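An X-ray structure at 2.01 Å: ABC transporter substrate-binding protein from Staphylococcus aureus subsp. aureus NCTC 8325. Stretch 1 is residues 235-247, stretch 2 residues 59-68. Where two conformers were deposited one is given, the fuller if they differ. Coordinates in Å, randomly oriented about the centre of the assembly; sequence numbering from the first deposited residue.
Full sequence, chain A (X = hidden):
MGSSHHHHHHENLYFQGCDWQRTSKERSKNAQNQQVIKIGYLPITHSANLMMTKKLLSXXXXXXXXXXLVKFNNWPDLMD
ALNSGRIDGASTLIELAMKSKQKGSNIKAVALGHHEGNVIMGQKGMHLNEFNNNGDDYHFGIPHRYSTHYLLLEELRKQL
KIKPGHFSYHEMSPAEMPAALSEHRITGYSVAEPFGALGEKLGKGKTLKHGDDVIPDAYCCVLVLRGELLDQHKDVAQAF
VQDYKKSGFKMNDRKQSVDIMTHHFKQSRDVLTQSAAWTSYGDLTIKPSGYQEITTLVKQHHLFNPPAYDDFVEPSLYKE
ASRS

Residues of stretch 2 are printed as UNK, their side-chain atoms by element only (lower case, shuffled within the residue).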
ATOM      1  N   ASP A 235       2.276   9.246  24.394  0.50 37.06           N
ATOM      2  CA  ASP A 235       3.736   9.304  24.447  0.50 36.54           C
ATOM      3  C   ASP A 235       4.340   8.151  23.635  0.50 33.92           C
ATOM      4  O   ASP A 235       5.295   8.337  22.890  0.50 32.33           O
ATOM      5  CB  ASP A 235       4.243   9.268  25.898  0.50 38.09           C
ATOM      6  CG  ASP A 235       3.803   8.019  26.655  0.50 40.32           C
ATOM      7  OD1 ASP A 235       2.795   7.381  26.261  0.50 42.31           O
ATOM      8  OD2 ASP A 235       4.466   7.681  27.663  0.50 45.15           O
ATOM      9  N   VAL A 236       3.761   6.962  23.777  1.00 32.71           N
ATOM     10  CA  VAL A 236       4.225   5.784  23.056  1.00 31.93           C
ATOM     11  C   VAL A 236       3.918   5.935  21.559  1.00 31.50           C
ATOM     12  O   VAL A 236       4.756   5.612  20.719  1.00 33.58           O
ATOM     13  CB  VAL A 236       3.623   4.506  23.672  1.00 32.71           C
ATOM     14  CG1 VAL A 236       3.924   3.299  22.830  1.00 30.21           C
ATOM     15  CG2 VAL A 236       4.174   4.335  25.114  1.00 33.08           C
ATOM     16  N   ALA A 237       2.727   6.445  21.247  1.00 30.50           N
ATOM     17  CA  ALA A 237       2.307   6.662  19.860  1.00 30.11           C
ATOM     18  C   ALA A 237       3.249   7.668  19.202  1.00 29.31           C
ATOM     19  O   ALA A 237       3.699   7.466  18.085  1.00 28.82           O
ATOM     20  CB  ALA A 237       0.884   7.172  19.814  1.00 29.01           C
ATOM     21  N   GLN A 238       3.552   8.747  19.908  1.00 31.18           N
ATOM     22  CA  GLN A 238       4.458   9.763  19.385  1.00 31.28           C
ATOM     23  C   GLN A 238       5.865   9.197  19.170  1.00 28.80           C
ATOM     24  O   GLN A 238       6.479   9.488  18.173  1.00 28.54           O
ATOM     25  CB  GLN A 238       4.514  10.977  20.327  1.00 33.33           C
ATOM     26  CG  GLN A 238       5.368  12.127  19.791  1.00 37.83           C
ATOM     27  CD  GLN A 238       4.780  12.747  18.524  1.00 42.72           C
ATOM     28  OE1 GLN A 238       3.713  13.376  18.566  1.00 44.62           O
ATOM     29  NE2 GLN A 238       5.493  12.606  17.398  1.00 41.11           N
ATOM     30  N   ALA A 239       6.374   8.415  20.113  1.00 30.22           N
ATOM     31  CA  ALA A 239       7.717   7.814  19.977  1.00 31.06           C
ATOM     32  C   ALA A 239       7.743   6.908  18.740  1.00 29.20           C
ATOM     33  O   ALA A 239       8.650   6.977  17.917  1.00 29.70           O
ATOM     34  CB  ALA A 239       8.098   7.028  21.238  1.00 30.43           C
ATOM     35  N   PHE A 240       6.704   6.107  18.582  1.00 28.73           N
ATOM     36  CA  PHE A 240       6.617   5.217  17.420  1.00 28.07           C
ATOM     37  C   PHE A 240       6.598   5.974  16.058  1.00 27.14           C
ATOM     38  O   PHE A 240       7.380   5.670  15.153  1.00 24.76           O
ATOM     39  CB  PHE A 240       5.423   4.266  17.589  1.00 27.44           C
ATOM     40  CG  PHE A 240       5.120   3.481  16.377  1.00 25.96           C
ATOM     41  CD1 PHE A 240       6.099   2.684  15.800  1.00 27.50           C
ATOM     42  CD2 PHE A 240       3.870   3.534  15.799  1.00 27.23           C
ATOM     43  CE1 PHE A 240       5.853   1.961  14.666  1.00 27.10           C
ATOM     44  CE2 PHE A 240       3.602   2.805  14.662  1.00 28.45           C
ATOM     45  CZ  PHE A 240       4.618   2.006  14.092  1.00 27.87           C
ATOM     46  N   VAL A 241       5.744   6.983  15.940  1.00 27.22           N
ATOM     47  CA  VAL A 241       5.658   7.770  14.701  1.00 26.41           C
ATOM     48  C   VAL A 241       6.970   8.508  14.427  1.00 27.32           C
ATOM     49  O   VAL A 241       7.359   8.706  13.278  1.00 26.34           O
ATOM     50  CB  VAL A 241       4.505   8.784  14.770  1.00 27.23           C
ATOM     51  CG1 VAL A 241       4.604   9.803  13.632  1.00 24.15           C
ATOM     52  CG2 VAL A 241       3.187   8.049  14.745  1.00 29.13           C
ATOM     53  N   GLN A 242       7.634   8.909  15.498  1.00 27.69           N
ATOM     54  CA  GLN A 242       8.937   9.575  15.409  1.00 28.64           C
ATOM     55  C   GLN A 242      10.012   8.626  14.831  1.00 27.60           C
ATOM     56  O   GLN A 242      10.801   9.027  13.994  1.00 26.07           O
ATOM     57  CB  GLN A 242       9.363  10.053  16.787  1.00 29.66           C
ATOM     58  CG  GLN A 242      10.808  10.583  16.847  1.00 35.92           C
ATOM     59  CD  GLN A 242      10.968  11.960  16.259  1.00 40.92           C
ATOM     60  OE1 GLN A 242      10.646  12.973  16.912  1.00 42.61           O
ATOM     61  NE2 GLN A 242      11.519  12.025  15.041  1.00 42.95           N
ATOM     62  N   ASP A 243      10.043   7.378  15.300  1.00 25.73           N
ATOM     63  CA  ASP A 243      10.976   6.405  14.781  1.00 25.91           C
ATOM     64  C   ASP A 243      10.614   6.107  13.338  1.00 24.47           C
ATOM     65  O   ASP A 243      11.477   5.971  12.491  1.00 24.82           O
ATOM     66  CB  ASP A 243      10.962   5.143  15.635  1.00 25.94           C
ATOM     67  CG  ASP A 243      11.486   5.399  17.024  1.00 31.14           C
ATOM     68  OD1 ASP A 243      12.222   6.409  17.182  1.00 31.00           O
ATOM     69  OD2 ASP A 243      11.175   4.607  17.935  1.00 32.11           O
ATOM     70  N   TYR A 244       9.321   6.028  13.078  1.00 23.92           N
ATOM     71  CA  TYR A 244       8.800   5.809  11.739  1.00 23.97           C
ATOM     72  C   TYR A 244       9.228   6.946  10.795  1.00 23.52           C
ATOM     73  O   TYR A 244       9.607   6.694   9.655  1.00 23.23           O
ATOM     74  CB  TYR A 244       7.267   5.679  11.820  1.00 23.41           C
ATOM     75  CG  TYR A 244       6.572   5.294  10.527  1.00 22.03           C
ATOM     76  CD1 TYR A 244       6.324   3.969  10.229  1.00 20.56           C
ATOM     77  CD2 TYR A 244       6.140   6.268   9.628  1.00 20.46           C
ATOM     78  CE1 TYR A 244       5.693   3.605   9.056  1.00 24.37           C
ATOM     79  CE2 TYR A 244       5.492   5.918   8.463  1.00 22.43           C
ATOM     80  CZ  TYR A 244       5.282   4.575   8.178  1.00 22.63           C
ATOM     81  OH  TYR A 244       4.641   4.210   7.016  1.00 27.04           O
ATOM     82  N   LYS A 245       9.184   8.190  11.279  1.00 24.62           N
ATOM     83  CA  LYS A 245       9.547   9.356  10.463  1.00 24.75           C
ATOM     84  C   LYS A 245      11.041   9.327  10.102  1.00 25.83           C
ATOM     85  O   LYS A 245      11.410   9.492   8.939  1.00 25.28           O
ATOM     86  CB  LYS A 245       9.162  10.638  11.186  1.00 25.57           C
ATOM     87  CG  LYS A 245       9.502  11.901  10.430  1.00 27.45           C
ATOM     88  CD  LYS A 245       8.791  13.082  11.044  1.00 28.54           C
ATOM     89  CE  LYS A 245       9.083  14.363  10.275  1.00 29.79           C
ATOM     90  NZ  LYS A 245       8.331  15.504  10.864  1.00 29.89           N
ATOM     91  N   LYS A 246      11.889   9.102  11.108  1.00 28.13           N
ATOM     92  CA  LYS A 246      13.327   8.982  10.900  1.00 29.53           C
ATOM     93  C   LYS A 246      13.618   7.875   9.867  1.00 28.50           C
ATOM     94  O   LYS A 246      14.431   8.061   8.942  1.00 24.58           O
ATOM     95  CB  LYS A 246      14.032   8.640  12.217  1.00 31.69           C
ATOM     96  CG  LYS A 246      13.879   9.660  13.348  1.00 37.80           C
ATOM     97  CD  LYS A 246      14.663   9.216  14.600  1.00 45.26           C
ATOM     98  CE  LYS A 246      14.489  10.170  15.789  1.00 48.25           C
ATOM     99  NZ  LYS A 246      14.912  11.563  15.497  1.00 50.67           N
ATOM    100  N   SER A 247      12.931   6.732  10.025  1.00 25.87           N
ATOM    101  CA  SER A 247      13.117   5.575   9.142  1.00 26.43           C
ATOM    102  C   SER A 247      12.793   5.900   7.694  1.00 26.21           C
ATOM    103  O   SER A 247      13.488   5.454   6.771  1.00 24.31           O
ATOM    104  CB  SER A 247      12.255   4.395   9.608  1.00 24.37           C
ATOM    105  OG  SER A 247      12.706   3.924  10.867  1.00 27.36           O
ATOM    106  N   UNK A  59      18.269  -0.560  17.810  1.00 41.82           N
ATOM    107  CA  UNK A  59      19.524   0.137  18.068  1.00 45.04           C
ATOM    108  C   UNK A  59      19.538   0.995  19.336  1.00 47.53           C
ATOM    109  O   UNK A  59      20.596   1.470  19.714  1.00 49.69           O
ATOM    110  c   UNK A  59      19.932   0.954  16.841  1.00 45.28           C
ATOM    111  o   UNK A  59      20.024   1.876  14.153  1.00 58.31           O
ATOM    112  n   UNK A  59      21.379   0.209  13.500  1.00 57.35           N
ATOM    113  c   UNK A  59      20.573   0.796  14.376  1.00 53.49           C
ATOM    114  c   UNK A  59      20.338   0.051  15.673  1.00 48.17           C
ATOM    115  N   UNK A  60      18.395   1.194  19.998  1.00 48.55           N
ATOM    116  CA  UNK A  60      18.376   1.946  21.262  1.00 50.88           C
ATOM    117  C   UNK A  60      18.745   1.023  22.411  1.00 53.16           C
ATOM    118  O   UNK A  60      18.370  -0.163  22.406  1.00 51.36           O
ATOM    119  c   UNK A  60      17.168   4.655  20.215  1.00 53.67           C
ATOM    120  c   UNK A  60      16.461   3.511  20.555  1.00 51.56           C
ATOM    121  c   UNK A  60      14.717   4.187  19.026  1.00 49.20           C
ATOM    122  c   UNK A  60      15.219   3.299  19.952  1.00 50.40           C
ATOM    123  c   UNK A  60      15.452   5.305  18.686  1.00 51.98           C
ATOM    124  o   UNK A  60      14.962   6.189  17.753  1.00 53.26           O
ATOM    125  c   UNK A  60      16.998   2.545  21.585  1.00 50.42           C
ATOM    126  c   UNK A  60      16.676   5.545  19.276  1.00 54.69           C
ATOM    127  N   UNK A  61      19.474   1.567  23.393  1.00 56.12           N
ATOM    128  CA  UNK A  61      19.814   0.817  24.603  1.00 58.63           C
ATOM    129  C   UNK A  61      18.515   0.440  25.321  1.00 58.88           C
ATOM    130  O   UNK A  61      18.331  -0.703  25.759  1.00 58.29           O
ATOM    131  c   UNK A  61      22.128   1.775  25.115  1.00 63.55           C
ATOM    132  o   UNK A  61      22.455   1.623  23.941  1.00 64.95           O
ATOM    133  n   UNK A  61      23.009   2.057  26.072  1.00 68.30           N
ATOM    134  c   UNK A  61      20.677   1.650  25.562  1.00 61.36           C
ATOM    135  N   UNK A  62      17.624   1.420  25.446  1.00 58.72           N
ATOM    136  CA  UNK A  62      16.332   1.210  26.086  1.00 59.14           C
ATOM    137  C   UNK A  62      15.227   1.854  25.264  1.00 56.79           C
ATOM    138  O   UNK A  62      14.911   3.027  25.452  1.00 57.73           O
ATOM    139  n   UNK A  62      18.527  -0.114  29.801  1.00 70.76           N
ATOM    140  c   UNK A  62      17.078   0.882  28.488  1.00 65.62           C
ATOM    141  n   UNK A  62      16.489  -0.180  29.142  1.00 68.68           N
ATOM    142  c   UNK A  62      18.365   0.919  28.911  1.00 68.52           C
ATOM    143  c   UNK A  62      17.380  -0.760  29.927  1.00 69.50           C
ATOM    144  c   UNK A  62      16.329   1.747  27.521  1.00 61.29           C
ATOM    145  N   UNK A  63      14.639   1.080  24.341  1.00 54.04           N
ATOM    146  CA  UNK A  63      13.571   1.583  23.494  1.00 51.40           C
ATOM    147  C   UNK A  63      12.340   1.935  24.323  1.00 50.34           C
ATOM    148  O   UNK A  63      12.086   1.305  25.362  1.00 50.51           O
ATOM    149  c   UNK A  63      13.722  -0.787  23.294  1.00 52.40           C
ATOM    150  c   UNK A  63      13.285   0.408  22.555  1.00 50.49           C
ATOM    151  c   UNK A  63      14.884  -0.359  24.126  1.00 54.20           C
ATOM    152  N   UNK A  64      11.574   2.915  23.853  1.00 47.77           N
ATOM    153  CA  UNK A  64      10.387   3.391  24.572  1.00 47.10           C
ATOM    154  C   UNK A  64       9.140   2.483  24.465  1.00 44.78           C
ATOM    155  O   UNK A  64       8.168   2.683  25.186  1.00 44.46           O
ATOM    156  c   UNK A  64      10.050   4.819  24.116  1.00 47.13           C
ATOM    157  c   UNK A  64      11.161   5.816  24.420  1.00 50.47           C
ATOM    158  n   UNK A  64      11.554   9.613  24.069  1.00 57.59           N
ATOM    159  c   UNK A  64      11.903   8.208  24.417  1.00 56.65           C
ATOM    160  c   UNK A  64      10.800   7.234  24.018  1.00 53.53           C
ATOM    161  N   UNK A  65       9.182   1.497  23.577  1.00 41.81           N
ATOM    162  CA  UNK A  65       8.070   0.569  23.363  1.00 39.17           C
ATOM    163  C   UNK A  65       8.651  -0.663  22.668  1.00 39.20           C
ATOM    164  O   UNK A  65       9.839  -0.682  22.315  1.00 39.08           O
ATOM    165  c   UNK A  65       7.882   1.329  18.741  1.00 31.54           C
ATOM    166  o   UNK A  65       9.165   2.940  17.488  1.00 30.38           O
ATOM    167  c   UNK A  65       8.265   2.848  21.006  1.00 36.77           C
ATOM    168  c   UNK A  65       7.524   1.674  21.118  1.00 33.90           C
ATOM    169  c   UNK A  65       7.348   0.912  19.975  1.00 32.89           C
ATOM    170  c   UNK A  65       8.612   2.508  18.673  1.00 30.97           C
ATOM    171  c   UNK A  65       6.987   1.219  22.473  1.00 37.93           C
ATOM    172  c   UNK A  65       8.803   3.262  19.790  1.00 34.39           C
ATOM    173  N   UNK A  66       7.831  -1.695  22.516  1.00 38.26           N
ATOM    174  CA  UNK A  66       8.205  -2.889  21.771  1.00 38.83           C
ATOM    175  C   UNK A  66       7.306  -2.911  20.540  1.00 36.50           C
ATOM    176  O   UNK A  66       6.102  -2.621  20.622  1.00 36.90           O
ATOM    177  c   UNK A  66       9.230  -5.657  25.858  1.00 58.45           C
ATOM    178  c   UNK A  66       7.984  -4.162  22.569  1.00 39.92           C
ATOM    179  n   UNK A  66       8.951  -6.915  26.597  1.00 63.07           N
ATOM    180  c   UNK A  66       8.795  -4.270  23.828  1.00 46.97           C
ATOM    181  c   UNK A  66       8.541  -5.604  24.513  1.00 52.98           C
ATOM    182  N   UNK A  67       7.888  -3.239  19.401  1.00 35.25           N
ATOM    183  CA  UNK A  67       7.164  -3.282  18.155  1.00 33.40           C
ATOM    184  C   UNK A  67       7.082  -4.722  17.673  1.00 33.81           C
ATOM    185  O   UNK A  67       8.108  -5.372  17.425  1.00 32.43           O
ATOM    186  c   UNK A  67       8.085  -1.294  14.900  1.00 30.56           C
ATOM    187  c   UNK A  67       5.795  -1.826  15.776  1.00 24.92           C
ATOM    188  c   UNK A  67       7.258  -2.265  15.718  1.00 31.38           C
ATOM    189  c   UNK A  67       7.865  -2.395  17.119  1.00 32.96           C
ATOM    190  N   UNK A  68       5.860  -5.231  17.574  1.00 32.70           N
ATOM    191  CA  UNK A  68       5.635  -6.572  17.058  1.00 34.66           C
ATOM    192  C   UNK A  68       4.968  -6.417  15.706  1.00 32.60           C
ATOM    193  O   UNK A  68       3.899  -5.795  15.604  1.00 32.37           O
ATOM    194  o   UNK A  68       3.773  -9.504  19.563  1.00 57.02           O
ATOM    195  c   UNK A  68       3.623  -9.685  18.327  1.00 51.46           C
ATOM    196  o   UNK A  68       2.951 -10.636  17.853  1.00 56.29           O
ATOM    197  c   UNK A  68       4.280  -8.719  17.351  1.00 41.91           C
ATOM    198  c   UNK A  68       4.759  -7.410  17.995  1.00 36.07           C
TER

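Position 59 has five side-chain atoms: three carbons in a row, the third carrying one oxygen and one nitrogen. It does not reach the helix. An amide on a chain of this length is Gln59.

Position 60 has a CB followed by a six-carbon ring that bears one oxygen. That oxygen lies 2.8 Å from Asp243 OD1. A phenol ring means tyrosine, so this is Tyr60.

Position 61 has two carbons, the second carrying one oxygen and one nitrogen. It is exposed and far from the helix. The short amide is Asn61.

Position 62 has a CB and a five-membered ring of three carbons and two nitrogens. This imidazole is His62. It is poorly ordered and reaches nothing on stretch 1.

Position 63 has three carbons that close a ring onto the backbone N. This is proline, Pro63, without contact to the helix.

Position 64 has four carbons in a row ending in nitrogen. One of the carbons lies 3.9 Å from Ala239 CB. The chain is that of Lys64. Its CD comes closest to Ala239 CB, and the chain is extended beyond chi1.

Position 65 has a CB and a six-carbon ring with one oxygen. The CB is 3.7 Å from Val236 CG1, and the oxygen is 2.6 Å from Asp243 OD2. This is Tyr65. Phe240 CB sits over one face of the ring, 4.1 Å from the centroid in a CH-pi contact.

Position 66 again has four carbons in a row ending in nitrogen. It is exposed and out of reach. It is Lys66, where the strand begins.

Position 67 has four carbons, forked at the second. Both branch tips lie about equally close to Phe240 CE1. The fork so placed gives Leu67, whose CD1 is 3.9 Å from Phe240 CE1.

Position 68 has three carbons, the third carrying two oxygens. This carboxylate is Glu68, also out of reach.

The contact centres on Tyr65, which has the largest covered area. Its ring packs against Val236, Ala239 and Phe240, which lie within about one turn of the helix. One turn on from Ala239, Asp243 accepts a hydrogen bond from a hydroxyl on each carboxylate oxygen, Tyr60 at OD1 and Tyr65 at OD2. The acid is buried, so these bonds give its oxygens polar partners. Leu67 extends the apolar packing along Phe240. The two stretches bury 412 Å² in all.

Stretch 2, residues 59-68: QYNHPKYKLE
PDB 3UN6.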